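PDB 4IVF: glutathione S-transferase from Lodderomyces elongisporus, which probably conjugates or otherwise processes substrates with glutathione, as members of the glutathione S-transferase superfamily do, and binds two glutathione molecules per subunit. Local coordinates for residues 36-39 / 40-43; 82-85 / 86-90; 172-176 / 177-181. All coordinates share one frame; numbering follows the deposited sequence.

Contact 1 (36-39 / 40-43); sequences KFDL and SKNE
Glu-43 folds back to the backbone N of Asp-38, on the more densely packed side of the contact. Its OE1 accepts the N-H of Asp-38 at 3.0 Å in an almost straight bond (173°), the nitrogen lying well above the carboxylate plane. Glutamate suits the place because its length lets the carboxylate span back across the turn to that N-H. On the inner side the Phe-37 ring turns an edge to Glu-43, CD2 lying 3.7 Å from Glu-43 O, while Phe-49 and Ile-58 also pack against the phenyl group. The loop joins strand 32-36 to helix 47-52 in the thioredoxin-like domain, and Leu-39, pointing the other way, touches bound glutathione. Two successive turns of 3-10 type shape it: Lys-41 N bonds to Asp-38 O, and Asn-42 N to Leu-39 O. The outer side is polar and faces solvent. Asp-38, its CG turned away from the backbone N (chi1 -170°), offers OD1 to Ser-40, making a very short bond to OG (2.5 Å) and a weak one to N, as in an Asx turn. Lys-41 NZ stands 3.9 Å from Asp-38 OD2, a long salt bridge, and a water donating to OD2 and accepting from NZ links the two.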
# COMPACT_ATOMS: atom_id res chain seq x y z
N LYS F 36 -20.23 -5.68 -11.59
CA LYS F 36 -20.32 -5.57 -10.14
C LYS F 36 -20.30 -6.91 -9.40
O LYS F 36 -20.68 -7.94 -9.95
CB LYS F 36 -21.52 -4.71 -9.73
CG LYS F 36 -22.83 -5.07 -10.38
CD LYS F 36 -23.79 -3.88 -10.32
CE LYS F 36 -25.19 -4.26 -10.73
NZ LYS F 36 -25.83 -5.14 -9.72
N PHE F 37 -19.84 -6.87 -8.16
CA PHE F 37 -19.85 -8.06 -7.31
C PHE F 37 -20.71 -7.81 -6.09
O PHE F 37 -20.67 -6.71 -5.50
CB PHE F 37 -18.43 -8.41 -6.85
CG PHE F 37 -17.55 -8.94 -7.94
CD1 PHE F 37 -17.10 -8.11 -8.96
CD2 PHE F 37 -17.16 -10.28 -7.94
CE1 PHE F 37 -16.29 -8.61 -9.97
CE2 PHE F 37 -16.35 -10.77 -8.95
CZ PHE F 37 -15.92 -9.94 -9.96
N ASP F 38 -21.48 -8.83 -5.72
CA ASP F 38 -22.20 -8.87 -4.45
C ASP F 38 -21.34 -9.52 -3.37
O ASP F 38 -21.23 -10.75 -3.29
CB ASP F 38 -23.49 -9.67 -4.62
CG ASP F 38 -24.41 -9.56 -3.40
OD1 ASP F 38 -23.93 -9.28 -2.28
OD2 ASP F 38 -25.64 -9.75 -3.58
N LEU F 39 -20.76 -8.68 -2.51
CA LEU F 39 -19.84 -9.15 -1.48
C LEU F 39 -20.56 -9.98 -0.39
O LEU F 39 -19.94 -10.86 0.22
CB LEU F 39 -19.05 -7.98 -0.86
CG LEU F 39 -17.73 -7.53 -1.52
CD1 LEU F 39 -17.77 -7.68 -3.02
CD2 LEU F 39 -17.39 -6.10 -1.15
N SER F 40 -21.84 -9.73 -0.18
CA SER F 40 -22.59 -10.50 0.81
C SER F 40 -22.79 -11.94 0.35
O SER F 40 -23.22 -12.80 1.12
CB SER F 40 -23.94 -9.84 1.13
OG SER F 40 -24.79 -9.82 -0.00
N LYS F 41 -22.44 -12.21 -0.90
CA LYS F 41 -22.57 -13.54 -1.47
C LYS F 41 -21.20 -14.14 -1.75
O LYS F 41 -21.10 -15.19 -2.40
CB LYS F 41 -23.40 -13.50 -2.74
CG LYS F 41 -24.89 -13.27 -2.49
CD LYS F 41 -25.64 -13.03 -3.78
CE LYS F 41 -27.13 -12.83 -3.53
NZ LYS F 41 -27.90 -12.75 -4.80
N ASN F 42 -20.16 -13.48 -1.25
CA ASN F 42 -18.80 -13.97 -1.43
C ASN F 42 -18.39 -14.18 -2.88
O ASN F 42 -17.67 -15.14 -3.19
CB ASN F 42 -18.59 -15.26 -0.64
CG ASN F 42 -17.67 -15.07 0.54
OD1 ASN F 42 -16.52 -15.50 0.51
ND2 ASN F 42 -18.17 -14.41 1.58
N GLU F 43 -18.85 -13.29 -3.75
CA GLU F 43 -18.61 -13.42 -5.19
C GLU F 43 -17.15 -13.20 -5.62
O GLU F 43 -16.74 -13.72 -6.66
CB GLU F 43 -19.56 -12.51 -5.99
CG GLU F 43 -21.03 -12.91 -5.86
CD GLU F 43 -21.96 -12.15 -6.81
OE1 GLU F 43 -21.50 -11.22 -7.51
OE2 GLU F 43 -23.16 -12.50 -6.85
O HOH W 1 -26.57 -10.56 -5.81

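Contact 2 (82-85 / 86-90); sequences LQYL and ADTYD
Ala-86 sits one turn beyond Leu-82 near the C-terminal end of helix 78-89 in the thioredoxin-like domain, its N bonded to Leu-82 O at 3.0 Å. The small methyl of Ala-86 fits where Val-176 of helix 176-185 packs close. Asp-87 follows, its N held by Gln-83 O; its OD1 also takes a weak bond of 3.2 Å from Gln-83 NE2, brought round by a bend at chi2 (50°), with amide and carboxylate planes 62° apart. The stronger partner of this carboxylate is Tyr-105 of the second subunit, so Asp-87 faces the dimer interface. Thr-88 grips Tyr-84 O twice, through N and OG1, both at 2.9 Å and from opposite faces of the carbonyl plane. Threonine suits this place because a hydroxyl on CB is short enough to fold back to the carbonyl of the preceding turn: beside its own backbone N (chi1 -54°), OG1 also lies over one face of the Tyr-84 ring. Tyr-89 N continues the pattern to Leu-85 O, and its ring rests against Leu-85 CD2. Its hydroxyl and that of Tyr-84 both bond to Asp-63, two phenols converging on one carboxylate. Asp-90 leaves helical geometry, yet its N still bonds to Ala-86 O at 3.1 Å.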
# COMPACT_ATOMS: atom_id res chain seq x y z
N LEU F 82 -4.04 2.53 -9.73
CA LEU F 82 -3.95 3.99 -9.83
C LEU F 82 -2.66 4.42 -10.51
O LEU F 82 -2.69 5.21 -11.44
CB LEU F 82 -4.10 4.67 -8.46
CG LEU F 82 -5.56 4.61 -7.97
CD1 LEU F 82 -5.72 4.97 -6.49
CD2 LEU F 82 -6.46 5.45 -8.86
N GLN F 83 -1.53 3.87 -10.06
CA GLN F 83 -0.21 4.18 -10.61
C GLN F 83 -0.17 3.84 -12.09
O GLN F 83 0.33 4.62 -12.91
CB GLN F 83 0.88 3.42 -9.83
CG GLN F 83 2.29 3.98 -9.94
CD GLN F 83 2.40 5.49 -9.67
OE1 GLN F 83 1.93 5.99 -8.65
NE2 GLN F 83 3.04 6.20 -10.59
N TYR F 84 -0.73 2.68 -12.44
CA TYR F 84 -0.81 2.24 -13.82
C TYR F 84 -1.58 3.22 -14.71
O TYR F 84 -1.09 3.61 -15.77
CB TYR F 84 -1.43 0.83 -13.95
CG TYR F 84 -1.75 0.50 -15.39
CD1 TYR F 84 -0.73 0.13 -16.28
CD2 TYR F 84 -3.04 0.60 -15.88
CE1 TYR F 84 -1.02 -0.13 -17.62
CE2 TYR F 84 -3.33 0.34 -17.21
CZ TYR F 84 -2.32 -0.03 -18.07
OH TYR F 84 -2.64 -0.29 -19.38
N LEU F 85 -2.79 3.59 -14.30
CA LEU F 85 -3.62 4.53 -15.06
C LEU F 85 -2.96 5.91 -15.23
O LEU F 85 -3.07 6.54 -16.29
CB LEU F 85 -4.99 4.69 -14.39
CG LEU F 85 -5.88 3.44 -14.38
CD1 LEU F 85 -7.09 3.63 -13.44
CD2 LEU F 85 -6.33 3.05 -15.79
N ALA F 86 -2.30 6.37 -14.18
CA ALA F 86 -1.65 7.66 -14.24
C ALA F 86 -0.47 7.59 -15.21
O ALA F 86 -0.33 8.46 -16.07
CB ALA F 86 -1.21 8.09 -12.85
N ASP F 87 0.38 6.57 -15.08
CA ASP F 87 1.50 6.37 -16.00
C ASP F 87 1.04 6.32 -17.45
O ASP F 87 1.64 6.94 -18.32
CB ASP F 87 2.24 5.06 -15.72
CG ASP F 87 3.02 5.07 -14.42
OD1 ASP F 87 3.20 6.16 -13.81
OD2 ASP F 87 3.46 3.97 -14.01
N THR F 88 -0.03 5.57 -17.69
CA THR F 88 -0.45 5.24 -19.05
C THR F 88 -1.32 6.31 -19.71
O THR F 88 -1.15 6.62 -20.89
CB THR F 88 -1.20 3.87 -19.06
OG1 THR F 88 -0.39 2.87 -18.45
CG2 THR F 88 -1.54 3.44 -20.48
N TYR F 89 -2.25 6.88 -18.94
CA TYR F 89 -3.28 7.75 -19.51
C TYR F 89 -3.22 9.22 -19.07
O TYR F 89 -4.09 10.01 -19.44
CB TYR F 89 -4.67 7.15 -19.27
CG TYR F 89 -4.79 5.78 -19.90
CD1 TYR F 89 -4.80 5.64 -21.29
CD2 TYR F 89 -4.84 4.62 -19.12
CE1 TYR F 89 -4.87 4.40 -21.88
CE2 TYR F 89 -4.93 3.36 -19.71
CZ TYR F 89 -4.94 3.26 -21.10
OH TYR F 89 -5.01 2.05 -21.72
N ASP F 90 -2.20 9.58 -18.31
CA ASP F 90 -2.00 10.99 -17.97
C ASP F 90 -0.57 11.45 -18.30
O ASP F 90 0.16 11.97 -17.44
CB ASP F 90 -2.33 11.26 -16.50
CG ASP F 90 -2.28 12.74 -16.16
OD1 ASP F 90 -2.60 13.57 -17.03
OD2 ASP F 90 -1.90 13.07 -15.02

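Contact 3 (172-176 / 177-181); sequences DRYTV and ADFAL
A capping box joined to a hydrophobic staple starts helix 176-185 in the all-helical C-terminal domain, an arrangement well known at this point of the glutathione transferase fold. Thr-175 and Asp-178 make the box. The N-H of Thr-175 points at Asp-178 OD1, 3.0 Å away and nearly straight (172°), meeting the carboxylate on its anti side and somewhat out of its plane. Thr-175 OG1, set between its own backbone N and carbonyl carbon (chi1 57°), accepts a weak capping bond from Ala-177 N at 3.4 Å. Threonine and aspartate suit these places because each has an acceptor on a short arm, able to meet N-H groups around the helix start; the helix dipole would probably favour the negative charge of Asp-178. The other oxygen, OD2, bonds to Trp-204 of helix 199-209 and to the backbone of Leu-169, so the box also ties the helix start to its surroundings. A water lies 2.6 Å from Asp-178 OD1 and also near Arg-173 O and Thr-175 OG1. The staple spans the box: Tyr-174 and Phe-179 meet obliquely on one flank of the first turn, ring centroids 6.0 Å apart and planes at 52°. The Tyr-174 ring also presents its edge to the Asp-178 carboxylate, which stands nearly upright to it. Between the two aromatic residues the closest touch is Tyr-174 CB to Phe-179 CZ, at 3.8 Å.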
# COMPACT_ATOMS: atom_id res chain seq x y z
N ASP F 172 0.72 21.50 -6.91
CA ASP F 172 -0.36 22.31 -7.47
C ASP F 172 -1.41 21.50 -8.23
O ASP F 172 -2.12 22.04 -9.07
CB ASP F 172 0.22 23.37 -8.40
CG ASP F 172 1.00 22.77 -9.56
OD1 ASP F 172 1.35 21.57 -9.51
OD2 ASP F 172 1.27 23.51 -10.54
N ARG F 173 -1.51 20.21 -7.96
CA ARG F 173 -2.50 19.43 -8.69
C ARG F 173 -2.99 18.26 -7.85
O ARG F 173 -2.28 17.77 -6.97
CB ARG F 173 -1.93 18.94 -10.03
CG ARG F 173 -0.92 17.80 -9.91
CD ARG F 173 0.06 17.78 -11.08
NE ARG F 173 0.83 19.02 -11.12
CZ ARG F 173 1.81 19.29 -11.98
NH1 ARG F 173 2.18 18.41 -12.90
NH2 ARG F 173 2.42 20.47 -11.91
N TYR F 174 -4.21 17.82 -8.12
CA TYR F 174 -4.68 16.55 -7.57
C TYR F 174 -3.87 15.43 -8.21
O TYR F 174 -3.57 15.46 -9.40
CB TYR F 174 -6.17 16.33 -7.85
CG TYR F 174 -7.08 17.27 -7.11
CD1 TYR F 174 -7.11 17.29 -5.72
CD2 TYR F 174 -7.93 18.14 -7.80
CE1 TYR F 174 -7.96 18.14 -5.03
CE2 TYR F 174 -8.77 19.00 -7.12
CZ TYR F 174 -8.78 19.00 -5.74
OH TYR F 174 -9.62 19.84 -5.05
N THR F 175 -3.49 14.45 -7.40
CA THR F 175 -2.81 13.28 -7.90
C THR F 175 -3.57 12.03 -7.45
O THR F 175 -4.64 12.13 -6.82
CB THR F 175 -1.38 13.20 -7.34
OG1 THR F 175 -1.42 13.22 -5.91
CG2 THR F 175 -0.54 14.38 -7.86
N VAL F 176 -3.03 10.85 -7.75
CA VAL F 176 -3.67 9.60 -7.35
C VAL F 176 -3.73 9.51 -5.83
O VAL F 176 -4.59 8.83 -5.27
CB VAL F 176 -2.95 8.34 -7.93
CG1 VAL F 176 -3.15 8.24 -9.44
CG2 VAL F 176 -1.47 8.36 -7.60
N ALA F 177 -2.83 10.20 -5.14
CA ALA F 177 -2.84 10.16 -3.69
C ALA F 177 -4.12 10.79 -3.15
O ALA F 177 -4.75 10.25 -2.25
CB ALA F 177 -1.60 10.83 -3.11
N ASP F 178 -4.52 11.92 -3.71
CA ASP F 178 -5.78 12.56 -3.32
C ASP F 178 -6.98 11.66 -3.65
O ASP F 178 -7.89 11.49 -2.85
CB ASP F 178 -5.95 13.91 -4.01
CG ASP F 178 -4.79 14.85 -3.75
OD1 ASP F 178 -3.78 14.77 -4.48
OD2 ASP F 178 -4.88 15.66 -2.81
N PHE F 179 -6.98 11.10 -4.85
CA PHE F 179 -8.12 10.29 -5.25
C PHE F 179 -8.24 9.02 -4.43
O PHE F 179 -9.34 8.59 -4.11
CB PHE F 179 -8.11 10.05 -6.76
CG PHE F 179 -8.28 11.31 -7.55
CD1 PHE F 179 -9.46 12.03 -7.48
CD2 PHE F 179 -7.25 11.80 -8.34
CE1 PHE F 179 -9.63 13.20 -8.19
CE2 PHE F 179 -7.40 12.97 -9.05
CZ PHE F 179 -8.61 13.68 -8.98
N ALA F 180 -7.10 8.46 -4.04
CA ALA F 180 -7.07 7.31 -3.13
C ALA F 180 -7.70 7.64 -1.79
O ALA F 180 -8.55 6.89 -1.29
CB ALA F 180 -5.63 6.82 -2.93
N LEU F 181 -7.27 8.75 -1.18
CA LEU F 181 -7.79 9.14 0.12
C LEU F 181 -9.30 9.42 0.05
O LEU F 181 -10.07 9.07 0.96
CB LEU F 181 -7.03 10.38 0.65
CG LEU F 181 -7.52 10.87 2.02
CD1 LEU F 181 -7.29 9.82 3.08
CD2 LEU F 181 -6.86 12.19 2.41
O HOH W 2 -1.60 16.06 -4.99

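How the contacts relate
The three contacts follow one another along the chain. Contact 1, in the loop after strand 32-36, and contact 2, on helix 78-89, belong to the thioredoxin-like domain, whereas contact 3 opens helix 176-185 of the helical C-terminal domain. Contact 1 stands apart, its centre about 27 Å from that of contact 2 and 28 Å from that of contact 3, on the opposite side of the chain's centre from the latter. Contacts 2 and 3 meet across the domain boundary, centres about 12 Å apart, where Leu-82 CD1 packs 4.0 Å from Ala-180 CB. One contact thus lies beside bound glutathione, while the others join the two domains.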